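Haloacid dehalogenase/epoxide hydrolase family (Corynebacterium glutamicum ATCC 13032, PDB 2PR7) is uncharacterised but probably acts as a metal-dependent hydrolase of the haloacid dehalogenase superfamily, with its substrate still unknown. Local coordinates at residues 3-9 / 35-41; 19-23 / 117-121; 25-30 / 133-137; 94-100 / 112-117. All coordinates share one frame; numbering follows the deposited sequence.

Interaction 1. Residues 3-9 / 35-41. With CA (calcium ion), chain C.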
loop_
_atom_site.group_PDB
_atom_site.type_symbol
_atom_site.label_atom_id
_atom_site.label_comp_id
_atom_site.label_asym_id
_atom_site.label_seq_id
_atom_site.Cartn_x
_atom_site.Cartn_y
_atom_site.Cartn_z
ATOM N N ARG A 3 1.466 -8.554 8.486
ATOM C CA ARG A 3 2.480 -9.092 7.619
ATOM C C ARG A 3 2.471 -8.440 6.237
ATOM O O ARG A 3 3.404 -8.650 5.484
ATOM C CB ARG A 3 2.185 -10.587 7.402
ATOM C CG ARG A 3 2.269 -11.515 8.627
ATOM C CD ARG A 3 3.537 -11.345 9.447
ATOM N NE ARG A 3 4.739 -11.152 8.640
ATOM C CZ ARG A 3 5.792 -10.423 9.022
ATOM N NH1 ARG A 3 5.825 -9.802 10.199
ATOM N NH2 ARG A 3 6.838 -10.312 8.221
ATOM N N GLY A 4 1.421 -7.710 5.890
ATOM C CA GLY A 4 1.266 -7.173 4.568
ATOM C C GLY A 4 0.929 -5.695 4.607
ATOM O O GLY A 4 0.095 -5.275 5.397
ATOM N N LEU A 5 1.568 -4.918 3.729
ATOM C CA LEU A 5 1.319 -3.467 3.572
ATOM C C LEU A 5 0.893 -3.194 2.148
ATOM O O LEU A 5 1.703 -3.368 1.200
ATOM C CB LEU A 5 2.585 -2.699 3.925
ATOM C CG LEU A 5 2.619 -1.164 3.710
ATOM C CD1 LEU A 5 1.472 -0.449 4.455
ATOM C CD2 LEU A 5 3.987 -0.630 4.164
ATOM N N ILE A 6 -0.351 -2.720 2.030
ATOM C CA ILE A 6 -1.003 -2.439 0.739
ATOM C C ILE A 6 -1.149 -0.899 0.707
ATOM O O ILE A 6 -1.716 -0.324 1.627
ATOM C CB ILE A 6 -2.345 -3.127 0.580
ATOM C CG1 ILE A 6 -2.244 -4.656 0.791
ATOM C CG2 ILE A 6 -2.979 -2.727 -0.791
ATOM C CD1 ILE A 6 -3.590 -5.387 0.785
ATOM N N VAL A 7 -0.546 -0.231 -0.271
ATOM C CA VAL A 7 -0.575 1.236 -0.335
ATOM C C VAL A 7 -1.045 1.736 -1.680
ATOM O O VAL A 7 -0.838 1.076 -2.682
ATOM C CB VAL A 7 0.789 1.859 -0.036
ATOM C CG1 VAL A 7 1.451 1.191 1.217
ATOM C CG2 VAL A 7 1.708 1.765 -1.209
ATOM N N ASP A 8 -1.714 2.883 -1.663
ATOM C CA ASP A 8 -2.116 3.527 -2.902
ATOM C C ASP A 8 -0.917 4.212 -3.465
ATOM O O ASP A 8 0.088 4.402 -2.780
ATOM C CB ASP A 8 -3.282 4.504 -2.734
ATOM C CG ASP A 8 -3.981 4.797 -4.067
ATOM O OD1 ASP A 8 -3.571 4.269 -5.160
ATOM O OD2 ASP A 8 -4.936 5.502 -4.044
ATOM N N TYR A 9 -0.970 4.545 -4.751
ATOM C CA TYR A 9 0.068 5.341 -5.355
ATOM C C TYR A 9 -0.344 6.832 -5.346
ATOM O O TYR A 9 0.240 7.642 -4.606
ATOM C CB TYR A 9 0.349 4.849 -6.797
ATOM C CG TYR A 9 1.427 5.612 -7.429
ATOM C CD1 TYR A 9 2.743 5.345 -7.115
ATOM C CD2 TYR A 9 1.139 6.660 -8.306
ATOM C CE1 TYR A 9 3.754 6.063 -7.680
ATOM C CE2 TYR A 9 2.147 7.402 -8.877
ATOM C CZ TYR A 9 3.455 7.098 -8.565
ATOM O OH TYR A 9 4.474 7.813 -9.151
ATOM N N VAL A 35 7.963 -7.681 5.765
ATOM C CA VAL A 35 6.607 -7.250 5.431
ATOM C C VAL A 35 6.449 -7.307 3.929
ATOM O O VAL A 35 7.263 -6.786 3.223
ATOM C CB VAL A 35 6.382 -5.837 5.947
ATOM C CG1 VAL A 35 5.023 -5.253 5.434
ATOM C CG2 VAL A 35 6.414 -5.847 7.466
ATOM N N GLY A 36 5.412 -7.957 3.424
ATOM C CA GLY A 36 5.126 -7.915 1.998
ATOM C C GLY A 36 4.456 -6.604 1.618
ATOM O O GLY A 36 3.697 -6.045 2.392
ATOM N N THR A 37 4.795 -6.089 0.443
ATOM C CA THR A 37 4.350 -4.766 0.036
ATOM C C THR A 37 3.725 -4.795 -1.335
ATOM O O THR A 37 4.278 -5.357 -2.276
ATOM C CB THR A 37 5.505 -3.748 0.058
ATOM O OG1 THR A 37 6.633 -4.221 -0.709
ATOM C CG2 THR A 37 5.939 -3.536 1.481
ATOM N N VAL A 38 2.532 -4.202 -1.433
ATOM C CA VAL A 38 1.793 -4.109 -2.689
ATOM C C VAL A 38 1.286 -2.692 -2.879
ATOM O O VAL A 38 0.775 -2.084 -1.935
ATOM C CB VAL A 38 0.569 -5.049 -2.722
ATOM C CG1 VAL A 38 -0.102 -4.989 -4.099
ATOM C CG2 VAL A 38 0.965 -6.414 -2.441
ATOM N N ILE A 39 1.426 -2.158 -4.086
ATOM C CA ILE A 39 0.745 -0.936 -4.473
ATOM C C ILE A 39 -0.538 -1.395 -5.135
ATOM O O ILE A 39 -0.504 -2.198 -6.079
ATOM C CB ILE A 39 1.563 -0.070 -5.458
ATOM C CG1 ILE A 39 2.808 0.485 -4.761
ATOM C CG2 ILE A 39 0.696 1.046 -6.033
ATOM C CD1 ILE A 39 3.764 1.256 -5.623
ATOM N N LEU A 40 -1.658 -0.922 -4.598
ATOM C CA LEU A 40 -2.994 -1.222 -5.149
ATOM C C LEU A 40 -3.567 0.111 -5.533
ATOM O O LEU A 40 -3.921 0.937 -4.671
ATOM C CB LEU A 40 -3.924 -1.936 -4.180
ATOM C CG LEU A 40 -5.335 -2.310 -4.649
ATOM C CD1 LEU A 40 -5.272 -3.331 -5.803
ATOM C CD2 LEU A 40 -6.145 -2.825 -3.492
ATOM N N SER A 41 -3.657 0.341 -6.839
ATOM C CA SER A 41 -4.040 1.637 -7.338
ATOM C C SER A 41 -5.251 1.563 -8.276
ATOM O O SER A 41 -5.282 0.705 -9.175
ATOM C CB SER A 41 -2.846 2.205 -8.097
ATOM O OG SER A 41 -3.136 3.411 -8.779
HETATM CA CA CA C . -5.330 7.680 -3.949
HETATM O O HOH W 1 -6.516 8.021 -6.057
HETATM O O HOH W 2 -6.128 10.028 -5.046
HETATM O O HOH W 3 -7.441 6.873 -3.047
#
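V7 and V38 are drawn together by a bond from V7 N to V38 O of 2.8 Å, and V7 O accepts from L40 N at 2.9 Å. Two residues earlier, L5 N donates to G36 O at 2.8 Å and L5 O accepts from V38 N. This buried middle is the close-packed part: on the face carrying I6 and V38, CG2 of I6 lies beside CB of L40, 3.6 Å away and pointing the same way, while A83 of helix 77-86 covers both. On the face of L5, T37 and I39, CB of L5 meets CG1 of V35 at 3.8 Å. These are two parallel strands, 24° apart, of the Rossmann-like haloacid dehalogenase sheet; helix 17-32 links them as a beta-alpha-beta unit, and 4-7 is the central strand. At its C-terminal end D8 turns its CG anti to the backbone N (chi1 -161°) and binds the calcium through OD2 at 2.2 Å. D8 OD1 accepts from Y9 N at 2.6 Å, met from above the carboxylate plane. The looser side is the N-terminal end, where partly exposed R3 bends at chi2 and chi3: its NH2 comes to 3.8 Å from V35 N and makes weak bonds to the carbonyls of N33 and G34.

Interaction 2. Residues 19-23 / 117-121. With EDO (1,2-ethanediol), chain D.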
loop_
_atom_site.group_PDB
_atom_site.type_symbol
_atom_site.label_atom_id
_atom_site.label_comp_id
_atom_site.label_asym_id
_atom_site.label_seq_id
_atom_site.Cartn_x
_atom_site.Cartn_y
_atom_site.Cartn_z
ATOM N N ASP A 19 8.529 13.693 0.978
ATOM C CA ASP A 19 7.586 12.646 1.334
ATOM C C ASP A 19 7.993 11.347 0.657
ATOM O O ASP A 19 7.892 10.296 1.252
ATOM C CB ASP A 19 6.121 13.035 0.995
ATOM C CG ASP A 19 5.466 13.949 2.074
ATOM O OD1 ASP A 19 6.101 14.293 3.111
ATOM O OD2 ASP A 19 4.278 14.327 1.876
ATOM N N GLN A 20 8.444 11.426 -0.584
ATOM C CA GLN A 20 8.831 10.220 -1.307
ATOM C C GLN A 20 10.070 9.602 -0.691
ATOM O O GLN A 20 10.182 8.382 -0.585
ATOM C CB GLN A 20 9.050 10.520 -2.755
ATOM C CG GLN A 20 7.749 10.955 -3.470
ATOM C CD GLN A 20 7.831 10.889 -4.970
ATOM O OE1 GLN A 20 8.394 9.952 -5.554
ATOM N NE2 GLN A 20 7.201 11.867 -5.623
ATOM N N ARG A 21 11.033 10.429 -0.274
ATOM C CA ARG A 21 12.229 9.903 0.448
ATOM C C ARG A 21 11.795 9.181 1.718
ATOM O O ARG A 21 12.334 8.109 2.067
ATOM C CB ARG A 21 13.257 11.001 0.755
ATOM C CG ARG A 21 14.058 11.533 -0.444
ATOM C CD ARG A 21 15.193 12.478 -0.036
ATOM N NE ARG A 21 14.724 13.688 0.679
ATOM C CZ ARG A 21 14.451 14.851 0.094
ATOM N NH1 ARG A 21 14.518 14.993 -1.224
ATOM N NH2 ARG A 21 14.062 15.893 0.816
ATOM N N ARG A 22 10.900 9.792 2.482
ATOM C CA ARG A 22 10.370 9.190 3.708
ATOM C C ARG A 22 9.659 7.848 3.450
ATOM O O ARG A 22 9.898 6.861 4.119
ATOM C CB ARG A 22 9.512 10.181 4.534
ATOM C CG ARG A 22 10.271 11.333 5.077
ATOM C CD ARG A 22 9.332 12.246 5.824
ATOM N NE ARG A 22 8.940 11.712 7.132
ATOM C CZ ARG A 22 8.141 12.368 7.969
ATOM N NH1 ARG A 22 7.666 13.543 7.597
ATOM N NH2 ARG A 22 7.800 11.852 9.151
ATOM N N TRP A 23 8.911 7.776 2.383
ATOM C CA TRP A 23 8.224 6.543 2.018
ATOM C C TRP A 23 9.216 5.485 1.591
ATOM O O TRP A 23 9.058 4.338 1.956
ATOM C CB TRP A 23 7.298 6.835 0.860
ATOM C CG TRP A 23 5.888 7.025 1.326
ATOM C CD1 TRP A 23 5.157 8.163 1.289
ATOM C CD2 TRP A 23 5.058 6.021 1.971
ATOM N NE1 TRP A 23 3.900 7.924 1.828
ATOM C CE2 TRP A 23 3.809 6.622 2.239
ATOM C CE3 TRP A 23 5.247 4.669 2.274
ATOM C CZ2 TRP A 23 2.732 5.921 2.822
ATOM C CZ3 TRP A 23 4.188 3.964 2.846
ATOM C CH2 TRP A 23 2.938 4.603 3.155
ATOM N N TYR A 117 -4.692 8.027 5.050
ATOM C CA TYR A 117 -3.536 8.861 4.741
ATOM C C TYR A 117 -3.989 10.239 4.375
ATOM O O TYR A 117 -4.551 10.478 3.282
ATOM C CB TYR A 117 -2.773 8.290 3.565
ATOM C CG TYR A 117 -1.436 8.942 3.307
ATOM C CD1 TYR A 117 -0.297 8.489 3.963
ATOM C CD2 TYR A 117 -1.290 9.942 2.412
ATOM C CE1 TYR A 117 0.907 9.040 3.721
ATOM C CE2 TYR A 117 -0.076 10.491 2.178
ATOM C CZ TYR A 117 1.015 10.022 2.851
ATOM O OH TYR A 117 2.276 10.547 2.625
ATOM N N GLN A 118 -3.860 11.140 5.318
ATOM C CA GLN A 118 -4.077 12.554 5.017
ATOM C C GLN A 118 -2.759 13.329 5.104
ATOM O O GLN A 118 -2.537 14.259 4.346
ATOM C CB GLN A 118 -5.164 13.099 5.950
ATOM C CG GLN A 118 -5.543 14.546 5.727
ATOM C CD GLN A 118 -6.830 14.916 6.507
ATOM O OE1 GLN A 118 -6.814 14.888 7.725
ATOM N NE2 GLN A 118 -7.915 15.330 5.796
ATOM N N GLN A 119 -1.898 12.978 6.041
ATOM C CA GLN A 119 -0.564 13.604 6.111
ATOM C C GLN A 119 0.393 12.553 6.566
ATOM O O GLN A 119 0.035 11.718 7.408
ATOM C CB GLN A 119 -0.518 14.820 7.023
ATOM C CG GLN A 119 -0.898 14.614 8.467
ATOM C CD GLN A 119 -0.036 15.468 9.439
ATOM O OE1 GLN A 119 0.198 15.085 10.595
ATOM N NE2 GLN A 119 0.423 16.629 8.966
ATOM N N PHE A 120 1.599 12.568 5.997
ATOM C CA PHE A 120 2.563 11.526 6.275
ATOM C C PHE A 120 2.810 11.408 7.774
ATOM O O PHE A 120 2.848 10.296 8.320
ATOM C CB PHE A 120 3.905 11.742 5.527
ATOM C CG PHE A 120 4.845 10.577 5.640
ATOM C CD1 PHE A 120 5.728 10.462 6.726
ATOM C CD2 PHE A 120 4.867 9.579 4.690
ATOM C CE1 PHE A 120 6.576 9.326 6.871
ATOM C CE2 PHE A 120 5.720 8.505 4.796
ATOM C CZ PHE A 120 6.584 8.359 5.893
ATOM N N ASP A 121 2.985 12.531 8.456
ATOM C CA ASP A 121 3.350 12.512 9.870
ATOM C C ASP A 121 2.345 11.776 10.735
ATOM O O ASP A 121 2.733 11.180 11.723
ATOM C CB ASP A 121 3.509 13.936 10.458
ATOM C CG ASP A 121 4.745 14.671 9.972
ATOM O OD1 ASP A 121 5.755 14.039 9.695
ATOM O OD2 ASP A 121 4.718 15.914 9.928
HETATM C C1 EDO D . 8.127 6.350 -4.566
HETATM O O1 EDO D . 9.103 7.371 -4.792
HETATM C C2 EDO D . 7.953 6.310 -3.069
HETATM O O2 EDO D . 7.097 7.405 -2.712
HETATM O O HOH W 4 2.621 12.250 0.620
HETATM O O HOH W 5 2.211 14.564 4.082
#
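An aromatic cluster of W23, F120 and Y117 fastens helix 17-32 to the first turn of helix 120-131, two helices of the Rossmann-like haloacid dehalogenase fold. F120 turns the edge of its ring to the face of the W23 five-membered ring in a T-shaped pair, the planes at 86° and the centroids 4.8 Å apart. Y117 OH lies at the indole edge, the two rings being oblique to each other; there W23 NE1 donates to Y117 OH at 3.2 Å, which satisfies the indole N-H inside a largely apolar group. One face of the F120 ring is taken by R22, whose CB makes a CH-pi contact 4.0 Å from the ring centroid. The R22 chain then bends at chi3 (75°), and this brings the guanidinium over the ring margin, R22 CZ 3.3 Å from F120 CD1; the two planes stay 55° apart, so the groups are tilted and not stacked flat. Beyond the ring, R22 reaches D121 end-on: NH1 at 2.9 Å and NH2 at 3.0 Å both donate to the single atom OD1, which lies in the guanidinium plane. R22 NE also forms a salt bridge with F137 OXT, so the arginine ties both D121 and the chain terminus to helix 17-32. Two waters complete the polar rim: one joins D19 OD2 to Y117 OH, and the other donates to D19 OD2 at 3.0 Å while accepting from F120 N at 2.8 Å.

Interaction 3. Residues 25-30 / 133-137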
loop_
_atom_site.group_PDB
_atom_site.type_symbol
_atom_site.label_atom_id
_atom_site.label_comp_id
_atom_site.label_asym_id
_atom_site.label_seq_id
_atom_site.Cartn_x
_atom_site.Cartn_y
_atom_site.Cartn_z
ATOM N N ASN A 25 12.271 5.069 2.603
ATOM C CA ASN A 25 12.922 4.578 3.779
ATOM C C ASN A 25 11.962 3.675 4.584
ATOM O O ASN A 25 12.386 2.636 5.099
ATOM C CB ASN A 25 13.439 5.777 4.617
ATOM C CG ASN A 25 14.161 5.351 5.829
ATOM O OD1 ASN A 25 15.183 4.665 5.741
ATOM N ND2 ASN A 25 13.649 5.737 6.998
ATOM N N LEU A 26 10.731 4.070 4.689
ATOM C CA LEU A 26 9.754 3.276 5.400
ATOM C C LEU A 26 9.545 1.905 4.703
ATOM O O LEU A 26 9.599 0.868 5.348
ATOM C CB LEU A 26 8.438 4.040 5.484
ATOM C CG LEU A 26 7.273 3.414 6.214
ATOM C CD1 LEU A 26 7.668 3.133 7.671
ATOM C CD2 LEU A 26 6.079 4.365 6.099
ATOM N N LEU A 27 9.367 1.906 3.390
ATOM C CA LEU A 27 9.170 0.671 2.633
ATOM C C LEU A 27 10.396 -0.196 2.724
ATOM O O LEU A 27 10.258 -1.438 2.768
ATOM C CB LEU A 27 8.793 0.949 1.178
ATOM C CG LEU A 27 7.404 1.596 0.935
ATOM C CD1 LEU A 27 7.341 2.130 -0.490
ATOM C CD2 LEU A 27 6.296 0.582 1.222
ATOM N N ALA A 28 11.584 0.382 2.698
ATOM C CA ALA A 28 12.794 -0.413 2.845
ATOM C C ALA A 28 12.855 -1.074 4.209
ATOM O O ALA A 28 13.243 -2.260 4.328
ATOM C CB ALA A 28 13.988 0.405 2.682
ATOM N N ALA A 29 12.507 -0.335 5.243
ATOM C CA ALA A 29 12.445 -0.942 6.594
ATOM C C ALA A 29 11.415 -2.051 6.690
ATOM O O ALA A 29 11.665 -3.058 7.321
ATOM C CB ALA A 29 12.213 0.142 7.690
ATOM N N ALA A 30 10.286 -1.865 6.052
ATOM C CA ALA A 30 9.221 -2.858 6.081
ATOM C C ALA A 30 9.715 -4.121 5.406
ATOM O O ALA A 30 9.636 -5.227 5.954
ATOM C CB ALA A 30 8.035 -2.339 5.386
ATOM N N LEU A 133 8.233 -1.446 13.605
ATOM C CA LEU A 133 9.467 -0.940 13.039
ATOM C C LEU A 133 10.176 -0.077 14.077
ATOM O O LEU A 133 9.537 0.536 14.943
ATOM C CB LEU A 133 9.193 -0.168 11.755
ATOM C CG LEU A 133 8.356 -0.852 10.688
ATOM C CD1 LEU A 133 8.253 0.081 9.496
ATOM C CD2 LEU A 133 8.913 -2.239 10.281
ATOM N N GLU A 134 11.495 -0.051 13.989
ATOM C CA GLU A 134 12.307 0.660 14.960
ATOM C C GLU A 134 12.827 1.957 14.339
ATOM O O GLU A 134 13.223 1.989 13.182
ATOM C CB GLU A 134 13.444 -0.235 15.454
ATOM C CG GLU A 134 13.039 -1.213 16.571
ATOM N N GLY A 135 12.775 3.032 15.123
ATOM C CA GLY A 135 13.243 4.350 14.688
ATOM C C GLY A 135 12.147 5.321 14.292
ATOM O O GLY A 135 10.948 4.999 14.333
ATOM N N GLU A 136 12.558 6.524 13.924
ATOM C CA GLU A 136 11.632 7.551 13.459
ATOM C C GLU A 136 11.677 7.615 11.940
ATOM O O GLU A 136 12.719 7.791 11.357
ATOM C CB GLU A 136 11.998 8.915 14.010
ATOM C CG GLU A 136 12.041 9.051 15.480
ATOM C CD GLU A 136 12.489 10.470 15.883
ATOM O OE1 GLU A 136 11.806 11.420 15.440
ATOM O OE2 GLU A 136 13.489 10.610 16.620
ATOM N N PHE A 137 10.505 7.551 11.318
ATOM C CA PHE A 137 10.391 7.552 9.875
ATOM C C PHE A 137 9.747 8.834 9.361
ATOM O O PHE A 137 9.102 9.537 10.154
ATOM C CB PHE A 137 9.584 6.319 9.467
ATOM C CG PHE A 137 10.332 5.039 9.670
ATOM C CD1 PHE A 137 10.308 4.370 10.895
ATOM C CD2 PHE A 137 11.167 4.562 8.636
ATOM C CE1 PHE A 137 11.017 3.201 11.079
ATOM C CE2 PHE A 137 11.862 3.410 8.809
ATOM C CZ PHE A 137 11.813 2.729 10.045
ATOM O OXT PHE A 137 9.922 9.209 8.185
HETATM O O HOH W 6 11.221 7.481 6.601
#
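The terminal oxygen OXT of F137 accepts from a water at 2.7 Å, and the same water accepts from N25 ND2 at 3.0 Å, so the contact has a polar bridge across it although no direct hydrogen bond joins the two segments. The other carboxylate oxygen, F137 O, probably takes a hydrogen bond from NH2 of R22, one helical turn before L26. N25 holds its CG anti to the backbone N (chi1 -178°), which carries the amide out beside the phenyl ring; ND2 comes to 3.2 Å from F137 CD2, approaching obliquely, with amide and ring planes 30° apart. Apolar contacts account for the rest. L26 places CD1 over one face of the F137 ring, 4.1 Å from the centroid and 24° off the normal, a CH-pi contact offset toward the rim. That methyl also meets CD1 of L133 at 3.6 Å, so it is wedged between the two residues that bracket the C-terminal loop. One helical turn on from N25, A29 offers its small CB to the ring, 3.5 Å from CE2 of F137. V124 and V128 of helix 120-131 also touch the phenyl group, which is therefore held by two helices while its carboxylate stays at the polar rim. The segment 133-137 thus forms a curved C-terminal tail that runs back along helix 17-32, with F137 lying against both helix 17-32 and helix 120-131, two helices of the haloacid dehalogenase-like alpha/beta fold.

Interaction 4. Residues 94-100 / 112-117. With CA (calcium ion), chain C.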
loop_
_atom_site.group_PDB
_atom_site.type_symbol
_atom_site.label_atom_id
_atom_site.label_comp_id
_atom_site.label_asym_id
_atom_site.label_seq_id
_atom_site.Cartn_x
_atom_site.Cartn_y
_atom_site.Cartn_z
ATOM N N CYS A 94 -3.292 -7.970 6.507
ATOM C CA CYS A 94 -2.826 -6.805 5.741
ATOM C C CYS A 94 -3.376 -5.518 6.288
ATOM O O CYS A 94 -4.548 -5.467 6.747
ATOM C CB CYS A 94 -3.205 -6.915 4.278
ATOM S SG CYS A 94 -2.555 -8.356 3.389
ATOM N N VAL A 95 -2.547 -4.486 6.125
ATOM C CA VAL A 95 -2.854 -3.089 6.361
ATOM C C VAL A 95 -3.042 -2.381 5.009
ATOM O O VAL A 95 -2.155 -2.476 4.146
ATOM C CB VAL A 95 -1.714 -2.360 7.094
ATOM C CG1 VAL A 95 -2.175 -0.924 7.407
ATOM C CG2 VAL A 95 -1.334 -3.083 8.433
ATOM N N LEU A 96 -4.089 -1.586 4.849
ATOM C CA LEU A 96 -4.245 -0.743 3.679
ATOM C C LEU A 96 -3.964 0.704 4.084
ATOM O O LEU A 96 -4.599 1.190 5.046
ATOM C CB LEU A 96 -5.669 -0.800 3.122
ATOM C CG LEU A 96 -5.925 0.242 2.002
ATOM C CD1 LEU A 96 -5.241 -0.286 0.683
ATOM C CD2 LEU A 96 -7.402 0.565 1.761
ATOM N N VAL A 97 -3.109 1.389 3.346
ATOM C CA VAL A 97 -2.923 2.782 3.528
ATOM C C VAL A 97 -3.460 3.500 2.278
ATOM O O VAL A 97 -2.984 3.278 1.177
ATOM C CB VAL A 97 -1.420 3.111 3.759
ATOM C CG1 VAL A 97 -1.165 4.677 3.839
ATOM C CG2 VAL A 97 -0.813 2.333 4.955
ATOM N N ASP A 98 -4.397 4.416 2.455
ATOM C CA ASP A 98 -5.055 5.026 1.306
ATOM C C ASP A 98 -5.576 6.397 1.720
ATOM O O ASP A 98 -6.034 6.597 2.868
ATOM C CB ASP A 98 -6.215 4.118 0.866
ATOM C CG ASP A 98 -6.703 4.355 -0.579
ATOM O OD1 ASP A 98 -7.204 5.449 -0.890
ATOM O OD2 ASP A 98 -6.676 3.397 -1.364
ATOM N N ASP A 99 -5.548 7.332 0.779
ATOM C CA ASP A 99 -6.022 8.695 1.042
ATOM C C ASP A 99 -7.548 8.855 0.840
ATOM O O ASP A 99 -8.080 9.935 1.034
ATOM C CB ASP A 99 -5.266 9.733 0.203
ATOM C CG ASP A 99 -5.524 9.587 -1.271
ATOM O OD1 ASP A 99 -5.537 8.448 -1.714
ATOM O OD2 ASP A 99 -5.744 10.583 -1.970
ATOM N N SER A 100 -8.230 7.779 0.461
ATOM C CA SER A 100 -9.679 7.769 0.305
ATOM C C SER A 100 -10.334 7.073 1.484
ATOM O O SER A 100 -10.131 5.862 1.692
ATOM C CB SER A 100 -10.116 7.058 -0.958
ATOM O OG SER A 100 -11.487 6.756 -0.890
ATOM N N LEU A 112 -9.361 -6.138 6.630
ATOM C CA LEU A 112 -8.055 -5.594 6.735
ATOM C C LEU A 112 -8.002 -4.572 7.876
ATOM O O LEU A 112 -9.017 -4.119 8.341
ATOM C CB LEU A 112 -7.643 -4.877 5.436
ATOM C CG LEU A 112 -7.371 -5.693 4.171
ATOM C CD1 LEU A 112 -8.711 -6.102 3.536
ATOM C CD2 LEU A 112 -6.510 -4.895 3.162
ATOM N N VAL A 113 -6.775 -4.210 8.266
ATOM C CA VAL A 113 -6.517 -3.028 9.102
ATOM C C VAL A 113 -6.379 -1.802 8.198
ATOM O O VAL A 113 -5.633 -1.816 7.245
ATOM C CB VAL A 113 -5.291 -3.193 10.030
ATOM C CG1 VAL A 113 -4.996 -1.883 10.714
ATOM C CG2 VAL A 113 -5.558 -4.302 11.062
ATOM N N GLY A 114 -7.093 -0.728 8.515
ATOM C CA GLY A 114 -7.118 0.461 7.679
ATOM C C GLY A 114 -6.317 1.609 8.266
ATOM O O GLY A 114 -6.414 1.878 9.473
ATOM N N VAL A 115 -5.597 2.332 7.413
ATOM C CA VAL A 115 -4.931 3.564 7.813
ATOM C C VAL A 115 -5.273 4.627 6.808
ATOM O O VAL A 115 -4.949 4.497 5.600
ATOM C CB VAL A 115 -3.423 3.388 7.858
ATOM C CG1 VAL A 115 -2.700 4.770 8.131
ATOM C CG2 VAL A 115 -3.035 2.334 8.918
ATOM N N TYR A 116 -5.952 5.688 7.279
ATOM C CA TYR A 116 -6.293 6.830 6.435
ATOM C C TYR A 116 -5.108 7.774 6.291
ATOM O O TYR A 116 -4.578 8.266 7.263
ATOM C CB TYR A 116 -7.472 7.559 7.034
ATOM C CG TYR A 116 -7.934 8.782 6.304
ATOM C CD1 TYR A 116 -8.216 8.743 4.952
ATOM C CD2 TYR A 116 -8.093 9.991 6.961
ATOM C CE1 TYR A 116 -8.666 9.844 4.286
ATOM C CE2 TYR A 116 -8.567 11.113 6.287
ATOM C CZ TYR A 116 -8.872 11.029 4.945
ATOM O OH TYR A 116 -9.353 12.133 4.232
ATOM N N TYR A 117 -4.692 8.027 5.050
ATOM C CA TYR A 117 -3.536 8.861 4.741
ATOM C C TYR A 117 -3.989 10.239 4.375
ATOM O O TYR A 117 -4.551 10.478 3.282
ATOM C CB TYR A 117 -2.773 8.290 3.565
ATOM C CG TYR A 117 -1.436 8.942 3.307
ATOM C CD1 TYR A 117 -0.297 8.489 3.963
ATOM C CD2 TYR A 117 -1.290 9.942 2.412
ATOM C CE1 TYR A 117 0.907 9.040 3.721
ATOM C CE2 TYR A 117 -0.076 10.491 2.178
ATOM C CZ TYR A 117 1.015 10.022 2.851
ATOM O OH TYR A 117 2.276 10.547 2.625
HETATM CA CA CA C . -5.330 7.680 -3.949
HETATM O O HOH W 3 -7.441 6.873 -3.047
HETATM O O HOH W 7 -6.821 12.370 2.333
HETATM O O HOH W 2 -6.128 10.028 -5.046
HETATM O O HOH W 1 -6.516 8.021 -6.057
#
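Backbone bonds join C94, L96 and D98 to V113, V115 and Y117 in parallel register, with the strand axes 20° apart. C94 O receives V113 N, V113 O receives L96 N at 2.9 Å, and L96 O receives V115 N at 2.8 Å. The bond from D98 N to V115 O is longer, 3.2 Å, and Y117 N comes to D98 O from 51° above the carbonyl plane, where strand 113-116 gives way to the turn before helix 120-131. The apolar contacts fall on both faces. On one, CG1 of V95 meets CG2 of V115 at 3.7 Å and CG2 of V97 lies beside CB of V115, while F131 and I127 of helix 120-131 touch V95 and V97. On the other, CD2 of L112 packs against CB of C94 and of L96, and A107 of helix 101-110 touches both leucines. Polar groups gather at the C-terminal ends. Y116 brings its ring edge to D99 O, 3.3 Å from CE1, and one water joins D99 O, Y116 OH and Y117 O. D98 OD1 accepts from S100 N through its anti lone pair, an Asx turn, and also takes a 2.6 Å bond from a water bound to calcium, while D98 OD2 pairs with K74. D99 binds calcium directly through OD1 at 2.4 Å. The chemistry implies two shells: D99 joins D8 and A10 O in the first, and D98, accepting from a metal-bound water, probably helps to position it, consistent with the acidic metal site of haloacid dehalogenase relatives.

In the fold
From the N terminus, strand 4-7 runs into helix 17-32 and returns as strand 36-41, where interaction 1 closes the first beta-alpha-beta loop. Interactions 2 and 3 both start on helix 17-32, within that loop, and reach far along the chain to 117-121 and 133-137, so each crosses interaction 1; they also cross one another. Interaction 4 follows interaction 1 in series and falls within the spans of both 2 and 3, sharing Y117 with interaction 2. Strands 4-7 and 94-98 are neighbours, so interactions 1 and 4 build one sheet and meet at the calcium, while interactions 2 and 3 bind the C-terminal helix and tail to helix 17-32.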